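PDB 4DNY: metalloprotease stcE, which probably acts as a secreted zinc metalloprotease of the metzincin type, cleaving O-linked glycoproteins such as mucins during enterohemorrhagic E. coli infection. Local coordinates for residues T59-W64 / S85-S90. Sequence-based numbering, arbitrary orientation. Where two conformers were deposited one is given.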
ATOM      1  N   THR A  59      -3.691   8.335   4.240  1.00  9.92           N
ATOM      2  CA  THR A  59      -4.256   9.465   3.508  1.00 10.06           C
ATOM      3  C   THR A  59      -5.176  10.237   4.459  1.00 10.17           C
ATOM      4  O   THR A  59      -5.751   9.638   5.397  1.00 10.98           O
ATOM      5  CB  THR A  59      -4.982   9.014   2.271  1.00 10.01           C
ATOM      6  OG1 THR A  59      -5.881   7.975   2.622  1.00 11.81           O
ATOM      7  CG2 THR A  59      -3.988   8.524   1.160  1.00 10.92           C
ATOM      8  N   ALA A  60      -5.333  11.517   4.226  1.00  9.95           N
ATOM      9  CA  ALA A  60      -6.163  12.368   5.084  1.00 11.69           C
ATOM     10  C   ALA A  60      -6.657  13.519   4.280  1.00 11.40           C
ATOM     11  O   ALA A  60      -6.218  13.736   3.142  1.00 11.82           O
ATOM     12  CB  ALA A  60      -5.321  12.851   6.314  1.00 11.57           C
ATOM     13  N   ASN A  61      -7.596  14.310   4.859  1.00 11.86           N
ATOM     14  CA  ASN A  61      -7.998  15.534   4.206  1.00 12.34           C
ATOM     15  C   ASN A  61      -6.760  16.444   4.031  1.00 12.63           C
ATOM     16  O   ASN A  61      -5.954  16.618   4.942  1.00 13.76           O
ATOM     17  CB  ASN A  61      -9.086  16.210   5.001  1.00 12.48           C
ATOM     18  CG  ASN A  61     -10.433  15.479   4.938  1.00 12.54           C
ATOM     19  OD1 ASN A  61     -10.689  14.760   3.948  1.00 12.97           O
ATOM     20  ND2 ASN A  61     -11.270  15.673   5.942  1.00 14.09           N
ATOM     21  N   GLY A  62      -6.599  16.918   2.800  1.00 13.48           N
ATOM     22  CA  GLY A  62      -5.447  17.731   2.449  1.00 13.77           C
ATOM     23  C   GLY A  62      -4.202  16.925   2.126  1.00 13.20           C
ATOM     24  O   GLY A  62      -3.130  17.524   1.913  1.00 16.37           O
ATOM     25  N   ARG A  63      -4.320  15.612   2.152  1.00 12.76           N
ATOM     26  CA  ARG A  63      -3.167  14.713   2.011  1.00 12.00           C
ATOM     27  C   ARG A  63      -3.609  13.442   1.329  1.00 10.92           C
ATOM     28  O   ARG A  63      -3.676  12.365   1.954  1.00 10.02           O
ATOM     29  CB  ARG A  63      -2.608  14.422   3.398  1.00 12.39           C
ATOM     30  CG  ARG A  63      -1.268  13.686   3.384  1.00 12.33           C
ATOM     31  CD  ARG A  63      -1.168  12.695   4.542  1.00 13.23           C
ATOM     32  NE  ARG A  63      -1.377  13.361   5.813  1.00 14.14           N
ATOM     33  CZ  ARG A  63      -1.688  12.759   6.953  1.00 15.29           C
ATOM     34  NH1 ARG A  63      -1.827  13.476   8.053  1.00 16.36           N
ATOM     35  NH2 ARG A  63      -1.859  11.451   7.025  1.00 12.91           N
ATOM     36  N   TRP A  64      -3.928  13.581   0.046  1.00 12.25           N
ATOM     37  CA  TRP A  64      -4.666  12.574  -0.735  1.00 12.56           C
ATOM     38  C   TRP A  64      -4.239  12.562  -2.171  1.00 13.34           C
ATOM     39  O   TRP A  64      -3.850  13.599  -2.702  1.00 15.97           O
ATOM     40  CB  TRP A  64      -6.173  12.877  -0.642  1.00 11.82           C
ATOM     41  CG  TRP A  64      -7.090  12.224  -1.604  1.00 11.94           C
ATOM     42  CD1 TRP A  64      -7.745  11.009  -1.435  1.00 12.50           C
ATOM     43  CD2 TRP A  64      -7.466  12.708  -2.912  1.00 15.63           C
ATOM     44  NE1 TRP A  64      -8.456  10.712  -2.583  1.00 13.60           N
ATOM     45  CE2 TRP A  64      -8.343  11.751  -3.481  1.00 14.12           C
ATOM     46  CE3 TRP A  64      -7.146  13.852  -3.636  1.00 14.27           C
ATOM     47  CZ2 TRP A  64      -8.886  11.904  -4.709  1.00 16.18           C
ATOM     48  CZ3 TRP A  64      -7.682  14.016  -4.886  1.00 17.39           C
ATOM     49  CH2 TRP A  64      -8.550  13.058  -5.434  1.00 17.01           C
ATOM     50  N   SER A  85      -7.291   5.274   5.596  1.00 10.11           N
ATOM     51  CA  SER A  85      -7.817   6.520   5.034  1.00  9.90           C
ATOM     52  C   SER A  85      -8.599   7.322   6.076  1.00 10.74           C
ATOM     53  O   SER A  85      -9.574   6.840   6.661  1.00 11.49           O
ATOM     54  CB  SER A  85      -8.753   6.248   3.884  1.00  9.79           C
ATOM     55  OG  SER A  85      -9.399   7.475   3.551  1.00 11.04           O
ATOM     56  N   SER A  86      -8.209   8.580   6.225  1.00 11.55           N
ATOM     57  CA  SER A  86      -9.056   9.554   6.942  0.50 12.70           C
ATOM     58  C   SER A  86      -9.416  10.685   5.970  1.00 12.82           C
ATOM     59  O   SER A  86      -9.764  11.793   6.376  1.00 13.79           O
ATOM     60  CB  SER A  86      -8.384  10.051   8.248  0.50 14.85           C
ATOM     61  OG  SER A  86      -7.122  10.603   7.989  0.50 12.67           O
ATOM     62  N   ALA A  87      -9.341  10.393   4.664  1.00 11.43           N
ATOM     63  CA  ALA A  87      -9.636  11.378   3.598  1.00 11.32           C
ATOM     64  C   ALA A  87     -11.083  11.195   3.125  1.00 11.86           C
ATOM     65  O   ALA A  87     -11.472  10.081   2.781  1.00 12.15           O
ATOM     66  CB  ALA A  87      -8.709  11.188   2.420  1.00 10.99           C
ATOM     67  N   GLY A  88     -11.828  12.278   3.082  1.00 12.28           N
ATOM     68  CA  GLY A  88     -13.200  12.253   2.550  1.00 13.20           C
ATOM     69  C   GLY A  88     -13.272  11.749   1.137  1.00 13.46           C
ATOM     70  O   GLY A  88     -14.163  10.946   0.794  1.00 14.14           O
ATOM     71  N   TYR A  89     -12.343  12.174   0.283  1.00 12.00           N
ATOM     72  CA  TYR A  89     -12.270  11.645  -1.071  1.00 12.77           C
ATOM     73  C   TYR A  89     -11.809  10.213  -1.102  1.00 12.58           C
ATOM     74  O   TYR A  89     -10.917   9.832  -0.355  1.00 12.95           O
ATOM     75  CB  TYR A  89     -11.343  12.473  -1.997  1.00 13.68           C
ATOM     76  CG  TYR A  89     -11.769  13.892  -2.280  1.00 14.25           C
ATOM     77  CD1 TYR A  89     -13.069  14.212  -2.523  1.00 16.19           C
ATOM     78  CD2 TYR A  89     -10.832  14.865  -2.390  1.00 17.39           C
ATOM     79  CE1 TYR A  89     -13.454  15.523  -2.829  1.00 16.17           C
ATOM     80  CE2 TYR A  89     -11.220  16.187  -2.683  1.00 18.82           C
ATOM     81  CZ  TYR A  89     -12.519  16.498  -2.909  1.00 17.04           C
ATOM     82  OH  TYR A  89     -12.898  17.804  -3.193  1.00 21.15           O
ATOM     83  N   SER A  90     -12.397   9.424  -1.970  1.00 13.36           N
ATOM     84  CA  SER A  90     -11.972   8.052  -2.134  0.50 13.03           C
ATOM     85  C   SER A  90     -10.744   7.969  -3.031  1.00 12.68           C
ATOM     86  O   SER A  90     -10.487   8.880  -3.827  1.00 13.24           O
ATOM     87  CB  SER A  90     -13.113   7.181  -2.717  0.50 14.40           C
ATOM     88  OG  SER A  90     -13.468   7.526  -4.059  0.50 16.34           O
TER
HETATM   89  O   HOH W   1     -10.150  14.123   1.141  1.00 10.76           O
HETATM   90  O   HOH W   2      -8.230  14.076   7.711  1.00 16.88           O
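Thr59 and Ser86 join the parallel strands 54-60 and 80-86 near their C-terminal ends. Ser86 N donates from above the carbonyl plane to Thr59 O, at 2.8 Å. In one of two Ser86 conformers, OG, held between backbone N and carbonyl carbon (chi1 56°), also donates to Thr59 O, on an in-plane lone pair. In that conformer the hydroxyl rests against the Ala60 methyl as well, with Ser86 OG and Ala60 CB 3.3 Å apart. Ala60 then opens a type II turn closing at Arg63, and the Ala87 methyl packs on the Ala60 carbonyl group, CB to C 3.6 Å. The Asn61 side chain carries the link on to the second segment: OD1 takes an almost straight bond from Gly88 N (2.9 Å), and one water links OD1 to Tyr89 N. A second water joins Asn61 N to Ser86 O. Past the turn, Trp64 extends its indole, CG anti to the backbone N (chi1 165°), across the Tyr89 side chain. Tyr89 CB sits over the five-membered ring, 3.6 Å from its centroid, in a CH-pi contact, and the tyrosine ring points an edge at the six-membered ring, planes inclined at 55°. In the indole plane, NE1 donates to Ser90 O at 3.0 Å, meeting that carbonyl from well above its own plane. Across the two loops of this beta-sandwich domain, pairing therefore passes from backbone to side chains and water: the bond Asn61 OD1 accepts and the one the indole N-H gives probably help fix how the loops lie, and the aromatic contact adds apolar cover at a partly buried edge.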